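Side-chain contacts in toxin 2A (Paenibacillus larvae, PDB 5URP), which is an ADP-ribosyltransferase toxin and virulence factor that probably transfers ADP-ribose from NAD+ to a protein of its host: residues A176-P181 with G187-L192; K34-K39 with L97-T102. One frame throughout, in Å; residues are numbered along the deposited sequence.

Interaction 1: residues A176-P181 with G187-L192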
loop_
_atom_site.group_PDB
_atom_site.type_symbol
_atom_site.label_atom_id
_atom_site.label_comp_id
_atom_site.label_asym_id
_atom_site.label_seq_id
_atom_site.Cartn_x
_atom_site.Cartn_y
_atom_site.Cartn_z
ATOM N N ALA A 176 1.716 -5.510 -9.580
ATOM C CA ALA A 176 1.345 -5.663 -8.175
ATOM C C ALA A 176 1.333 -7.149 -7.902
ATOM O O ALA A 176 0.838 -7.919 -8.727
ATOM C CB ALA A 176 -0.017 -5.031 -7.898
ATOM N N GLY A 177 1.890 -7.553 -6.758
ATOM C CA GLY A 177 2.080 -8.955 -6.471
ATOM C C GLY A 177 1.320 -9.357 -5.238
ATOM O O GLY A 177 1.427 -8.679 -4.212
ATOM N N TYR A 178 0.600 -10.466 -5.317
ATOM C CA TYR A 178 -0.139 -10.982 -4.168
ATOM C C TYR A 178 0.835 -11.832 -3.368
ATOM O O TYR A 178 1.190 -12.928 -3.799
ATOM C CB TYR A 178 -1.333 -11.806 -4.623
ATOM C CG TYR A 178 -2.152 -12.325 -3.478
ATOM C CD1 TYR A 178 -2.887 -11.451 -2.688
ATOM C CD2 TYR A 178 -2.193 -13.676 -3.183
ATOM C CE1 TYR A 178 -3.669 -11.920 -1.615
ATOM C CE2 TYR A 178 -2.969 -14.161 -2.099
ATOM C CZ TYR A 178 -3.700 -13.268 -1.339
ATOM O OH TYR A 178 -4.465 -13.757 -0.300
ATOM N N VAL A 179 1.267 -11.335 -2.201
ATOM C CA VAL A 179 2.344 -11.984 -1.470
ATOM C C VAL A 179 1.865 -12.792 -0.262
ATOM O O VAL A 179 2.703 -13.408 0.393
ATOM C CB VAL A 179 3.423 -10.966 -1.028
ATOM C CG1 VAL A 179 4.067 -10.256 -2.248
ATOM C CG2 VAL A 179 2.870 -9.947 -0.045
ATOM N N ASP A 180 0.565 -12.845 0.015
ATOM C CA ASP A 180 0.090 -13.537 1.218
ATOM C C ASP A 180 0.583 -14.974 1.341
ATOM O O ASP A 180 0.853 -15.414 2.471
ATOM C CB ASP A 180 -1.447 -13.508 1.239
ATOM C CG ASP A 180 -2.013 -13.924 2.590
ATOM O OD1 ASP A 180 -2.033 -13.061 3.488
ATOM O OD2 ASP A 180 -2.433 -15.098 2.719
ATOM N N PRO A 181 0.698 -15.759 0.265
ATOM C CA PRO A 181 1.122 -17.152 0.442
ATOM C C PRO A 181 2.551 -17.315 0.930
ATOM O O PRO A 181 2.885 -18.405 1.423
ATOM C CB PRO A 181 0.921 -17.758 -0.953
ATOM C CG PRO A 181 -0.138 -16.892 -1.589
ATOM C CD PRO A 181 0.194 -15.506 -1.103
ATOM N N GLY A 187 -2.824 -13.851 6.146
ATOM C CA GLY A 187 -4.082 -13.246 6.504
ATOM C C GLY A 187 -4.145 -11.762 6.231
ATOM O O GLY A 187 -5.248 -11.199 6.229
ATOM N N GLN A 188 -3.007 -11.108 5.971
ATOM C CA GLN A 188 -3.034 -9.694 5.646
ATOM C C GLN A 188 -3.515 -9.457 4.220
ATOM O O GLN A 188 -3.909 -8.331 3.899
ATOM C CB GLN A 188 -1.657 -9.065 5.832
ATOM C CG GLN A 188 -1.251 -9.023 7.312
ATOM C CD GLN A 188 -0.022 -8.197 7.569
ATOM O OE1 GLN A 188 0.859 -8.072 6.727
ATOM N NE2 GLN A 188 0.069 -7.658 8.781
ATOM N N LEU A 189 -3.517 -10.504 3.399
ATOM C CA LEU A 189 -3.968 -10.454 1.997
ATOM C C LEU A 189 -3.268 -9.320 1.238
ATOM O O LEU A 189 -3.895 -8.531 0.530
ATOM C CB LEU A 189 -5.485 -10.319 1.868
ATOM C CG LEU A 189 -6.365 -11.333 2.605
ATOM C CD1 LEU A 189 -7.743 -11.381 1.969
ATOM C CD2 LEU A 189 -5.746 -12.706 2.719
ATOM N N GLU A 190 -1.959 -9.255 1.399
ATOM C CA GLU A 190 -1.175 -8.119 0.926
ATOM C C GLU A 190 -0.938 -8.165 -0.586
ATOM O O GLU A 190 -0.526 -9.194 -1.136
ATOM C CB GLU A 190 0.169 -8.058 1.640
ATOM C CG GLU A 190 1.038 -6.909 1.164
ATOM C CD GLU A 190 2.330 -6.708 1.936
ATOM O OE1 GLU A 190 2.497 -7.239 3.060
ATOM O OE2 GLU A 190 3.196 -5.989 1.395
ATOM N N MET A 191 -1.188 -7.031 -1.224
ATOM C CA MET A 191 -0.764 -6.752 -2.595
ATOM C C MET A 191 0.396 -5.769 -2.483
ATOM O O MET A 191 0.235 -4.664 -1.945
ATOM C CB MET A 191 -1.897 -6.159 -3.436
ATOM C CG MET A 191 -3.065 -7.051 -3.666
ATOM S SD MET A 191 -2.704 -8.457 -4.732
ATOM C CE MET A 191 -2.230 -7.634 -6.225
ATOM N N LEU A 192 1.558 -6.155 -2.997
ATOM C CA LEU A 192 2.758 -5.350 -2.868
ATOM C C LEU A 192 3.002 -4.640 -4.187
ATOM O O LEU A 192 3.086 -5.298 -5.226
ATOM C CB LEU A 192 3.941 -6.234 -2.504
ATOM C CG LEU A 192 5.290 -5.558 -2.298
ATOM C CD1 LEU A 192 5.222 -4.464 -1.263
ATOM C CD2 LEU A 192 6.356 -6.581 -1.921
HETATM O O HOH W 1 -0.286 -10.958 3.045
#
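Asp-180 OD1 accepts from the backbone N of Gly-187 at 2.9 Å, from the N of Leu-189 at 3.0 Å and from a water. These bonds hold the end of the loop, at Gly-187 to Leu-189, on Asp-180; Gln-188 within it and Glu-190 just after have the Gln-x-Glu spacing that matches the signature of ADP-ribosyltransferase toxins, where the turn-turn (ARTT) loop precedes the catalytic glutamate. Gly-187 N is received by the syn lone pair of OD1, while Leu-189 N comes from above the carboxylate plane, 46° out of it, so the two donors approach one oxygen from different directions. The water also accepts from Glu-190 N and thus relays the grip one residue further. An aspartate suits this place because its short chain brings an acceptor right to the backbone; with CG anti to the backbone N (chi1 -167°) the carboxylate reaches over the turn. At Gly-187 the backbone angles would press any CB against the preceding carbonyl, hence glycine.

Beyond the turn, an antiparallel pairing takes over. Gly-177 and Leu-192 form a hydrogen-bonded pair, Leu-192 N to Gly-177 O being 2.8 Å, and Val-179 N donates to Glu-190 O. Val-179 CG2 lies 3.7 Å from Glu-190 CG, giving the extended glutamate chain an apolar flank, while its OE2 bonds to Ser-150 OG, in a Ser-Thr-Ser sequence that also recurs in this family.

The aromatic side belongs to Tyr-178. Its OH lies 3.4 Å from Leu-189 CD2, the two side chains running alongside each other, and Asp-180 N, buried without a polar partner in the model, sits over one face. Met-191 crosses at about a right angle and sets SD at the ring edge, 4.9 Å from its centre, a Met-aromatic contact; bent at chi2 and chi3, the chain ends with CE 3.8 Å from Ala-176 CB.

Interaction 2: residues K34-K39 with L97-T102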
loop_
_atom_site.group_PDB
_atom_site.type_symbol
_atom_site.label_atom_id
_atom_site.label_comp_id
_atom_site.label_asym_id
_atom_site.label_seq_id
_atom_site.Cartn_x
_atom_site.Cartn_y
_atom_site.Cartn_z
ATOM N N LYS A 34 -9.095 -13.927 -1.112
ATOM C CA LYS A 34 -8.030 -14.913 -1.038
ATOM C C LYS A 34 -8.017 -15.814 -2.277
ATOM O O LYS A 34 -6.949 -16.109 -2.831
ATOM C CB LYS A 34 -8.213 -15.702 0.246
ATOM C CG LYS A 34 -6.983 -16.245 0.895
ATOM C CD LYS A 34 -7.323 -16.675 2.324
ATOM C CE LYS A 34 -6.719 -18.025 2.685
ATOM N NZ LYS A 34 -5.241 -17.975 2.879
ATOM N N LYS A 35 -9.192 -16.243 -2.747
ATOM C CA LYS A 35 -9.244 -17.093 -3.940
ATOM C C LYS A 35 -8.705 -16.375 -5.176
ATOM O O LYS A 35 -8.006 -16.985 -6.006
ATOM C CB LYS A 35 -10.684 -17.553 -4.188
ATOM C CG LYS A 35 -10.909 -18.238 -5.548
ATOM C CD LYS A 35 -12.272 -18.946 -5.624
ATOM C CE LYS A 35 -12.393 -19.792 -6.891
ATOM N NZ LYS A 35 -11.293 -20.815 -7.021
ATOM N N TRP A 36 -9.065 -15.097 -5.346
ATOM C CA TRP A 36 -8.609 -14.313 -6.490
ATOM C C TRP A 36 -7.113 -14.092 -6.421
ATOM O O TRP A 36 -6.395 -14.274 -7.417
ATOM C CB TRP A 36 -9.340 -12.975 -6.524
ATOM C CG TRP A 36 -8.938 -12.070 -7.637
ATOM C CD1 TRP A 36 -9.553 -11.953 -8.859
ATOM C CD2 TRP A 36 -7.848 -11.136 -7.648
ATOM N NE1 TRP A 36 -8.915 -11.005 -9.621
ATOM C CE2 TRP A 36 -7.863 -10.495 -8.913
ATOM C CE3 TRP A 36 -6.859 -10.784 -6.724
ATOM C CZ2 TRP A 36 -6.933 -9.521 -9.266
ATOM C CZ3 TRP A 36 -5.930 -9.824 -7.081
ATOM C CH2 TRP A 36 -5.982 -9.194 -8.333
ATOM N N GLY A 37 -6.620 -13.709 -5.241
ATOM C CA GLY A 37 -5.204 -13.416 -5.109
ATOM C C GLY A 37 -4.338 -14.636 -5.348
ATOM O O GLY A 37 -3.281 -14.545 -5.978
ATOM N N LYS A 38 -4.780 -15.795 -4.866
ATOM C CA LYS A 38 -4.004 -17.018 -5.054
ATOM C C LYS A 38 -3.850 -17.383 -6.529
ATOM O O LYS A 38 -2.836 -17.966 -6.911
ATOM C CB LYS A 38 -4.640 -18.171 -4.303
ATOM C CG LYS A 38 -4.450 -18.102 -2.812
ATOM C CD LYS A 38 -5.140 -19.260 -2.141
ATOM C CE LYS A 38 -5.008 -19.209 -0.635
ATOM N NZ LYS A 38 -5.916 -20.183 0.028
ATOM N N LYS A 39 -4.835 -17.048 -7.366
ATOM C CA LYS A 39 -4.697 -17.281 -8.804
ATOM C C LYS A 39 -3.610 -16.401 -9.400
ATOM O O LYS A 39 -2.849 -16.846 -10.268
ATOM C CB LYS A 39 -6.024 -17.016 -9.507
ATOM C CG LYS A 39 -7.071 -18.069 -9.241
ATOM C CD LYS A 39 -8.342 -17.711 -9.963
ATOM C CE LYS A 39 -9.502 -18.560 -9.504
ATOM N NZ LYS A 39 -10.449 -18.761 -10.652
ATOM N N LEU A 97 -1.382 -7.449 -13.460
ATOM C CA LEU A 97 -2.768 -7.736 -13.106
ATOM C C LEU A 97 -3.567 -8.066 -14.353
ATOM O O LEU A 97 -3.511 -7.332 -15.340
ATOM C CB LEU A 97 -3.423 -6.549 -12.407
ATOM C CG LEU A 97 -2.858 -6.227 -11.030
ATOM C CD1 LEU A 97 -3.620 -5.032 -10.476
ATOM C CD2 LEU A 97 -2.947 -7.446 -10.113
ATOM N N LYS A 98 -4.332 -9.161 -14.278
ATOM C CA LYS A 98 -5.293 -9.492 -15.325
ATOM C C LYS A 98 -6.520 -8.588 -15.276
ATOM O O LYS A 98 -7.113 -8.305 -16.317
ATOM C CB LYS A 98 -5.729 -10.963 -15.206
ATOM C CG LYS A 98 -6.664 -11.409 -16.336
ATOM C CD LYS A 98 -6.944 -12.908 -16.318
ATOM C CE LYS A 98 -8.215 -13.240 -17.114
ATOM N NZ LYS A 98 -8.332 -14.686 -17.512
ATOM N N ASP A 99 -6.915 -8.129 -14.090
ATOM C CA ASP A 99 -8.074 -7.260 -13.938
ATOM C C ASP A 99 -7.667 -6.038 -13.136
ATOM O O ASP A 99 -6.765 -6.117 -12.308
ATOM C CB ASP A 99 -9.230 -7.939 -13.194
ATOM C CG ASP A 99 -9.418 -9.393 -13.572
ATOM O OD1 ASP A 99 -9.881 -9.644 -14.701
ATOM O OD2 ASP A 99 -9.139 -10.276 -12.712
ATOM N N SER A 100 -8.395 -4.933 -13.307
ATOM C CA SER A 100 -8.188 -3.813 -12.400
ATOM C C SER A 100 -8.765 -4.170 -11.036
ATOM O O SER A 100 -9.769 -4.879 -10.942
ATOM C CB SER A 100 -8.848 -2.543 -12.897
ATOM O OG SER A 100 -8.461 -2.295 -14.260
ATOM N N VAL A 101 -8.138 -3.650 -9.983
ATOM C CA VAL A 101 -8.541 -4.048 -8.633
ATOM C C VAL A 101 -8.350 -2.893 -7.676
ATOM O O VAL A 101 -7.421 -2.093 -7.809
ATOM C CB VAL A 101 -7.748 -5.291 -8.170
ATOM C CG1 VAL A 101 -6.368 -4.957 -7.858
ATOM C CG2 VAL A 101 -8.430 -5.957 -6.983
ATOM N N THR A 102 -9.223 -2.861 -6.668
ATOM C CA THR A 102 -9.150 -1.902 -5.583
ATOM C C THR A 102 -8.415 -2.547 -4.413
ATOM O O THR A 102 -8.678 -3.703 -4.073
ATOM C CB THR A 102 -10.555 -1.487 -5.151
ATOM O OG1 THR A 102 -11.236 -0.901 -6.257
ATOM C CG2 THR A 102 -10.496 -0.468 -4.026
#
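Trp-36 NE1 donates to Asp-99 OD2 across 3.2 Å, the one hydrogen bond between these segments and a nearly straight one at 163°. The oxygen lies close to the plane of the indole, at its edge, where the N-H points, and accepts the hydrogen bond on its anti side. Ring and carboxylate are nevertheless twisted by 44°, and the two side chains slide past each other in opposite directions instead of meeting end on. Tryptophan suits the position because a single flat group supplies both a donor and a broad apolar surface. A chi1 of 179° swings the indole away from the backbone of helix 30-45, and the side chain spans the 10.3 Å between the CA atoms of Trp-36 and Asp-99, the nearest pair. The far corner of its six-membered ring, CH2, meets Leu-97 CD2 at 3.9 Å, this methyl also coming in at the edge. Val-101 CG2 approaches the same CH2 obliquely at 4.3 Å. Leu-97 and Val-101 thus offer apolar methyls to the apolar corner of the indole, leaving the polar NE1 edge to Asp-99.

What sets these groups in place lies just outside. Phe-26 meets the indole with its ring plane inclined, and Ile-24 touches both Trp-36 and Asp-99. The opposing segment is held by backbone bonds of Leu-97 to Gly-173 and Gly-174, of Ser-100 to Ile-24, and of Val-101 to Ile-170; Glu-40, further along the same helix, accepts from Lys-98 N.

The whole is a side chain of the N-terminal helix packing on the loop that leads into strand 101-107 and on that strand's first residue, at an outermost strand of the five-stranded mixed sheet in this ADP-ribosyltransferase domain.

In the fold
Helix 30-45 is one partner in interaction 2 and packs against interaction 1. Interaction 1 is the more buried, a hairpin in the three-stranded sheet held mainly by backbone hydrogen bonds and one carboxylate oxygen that accepts several, and it bears the presumed active-site glutamate. Interaction 2 lies further out, partly buried, and depends on one indole reaching to the loop and first residue of strand 101-107, at the margin of the five-stranded sheet. They touch where Tyr-178 packs CD2 against Gly-37 O, at 3.1 Å, and Met-191 CE meets Leu-97 CD2. The helix meets the hairpin through its backbone at Gly-37 and side chains such as Lys-34 and Trp-44, while Trp-36 reaches to segment 97-102.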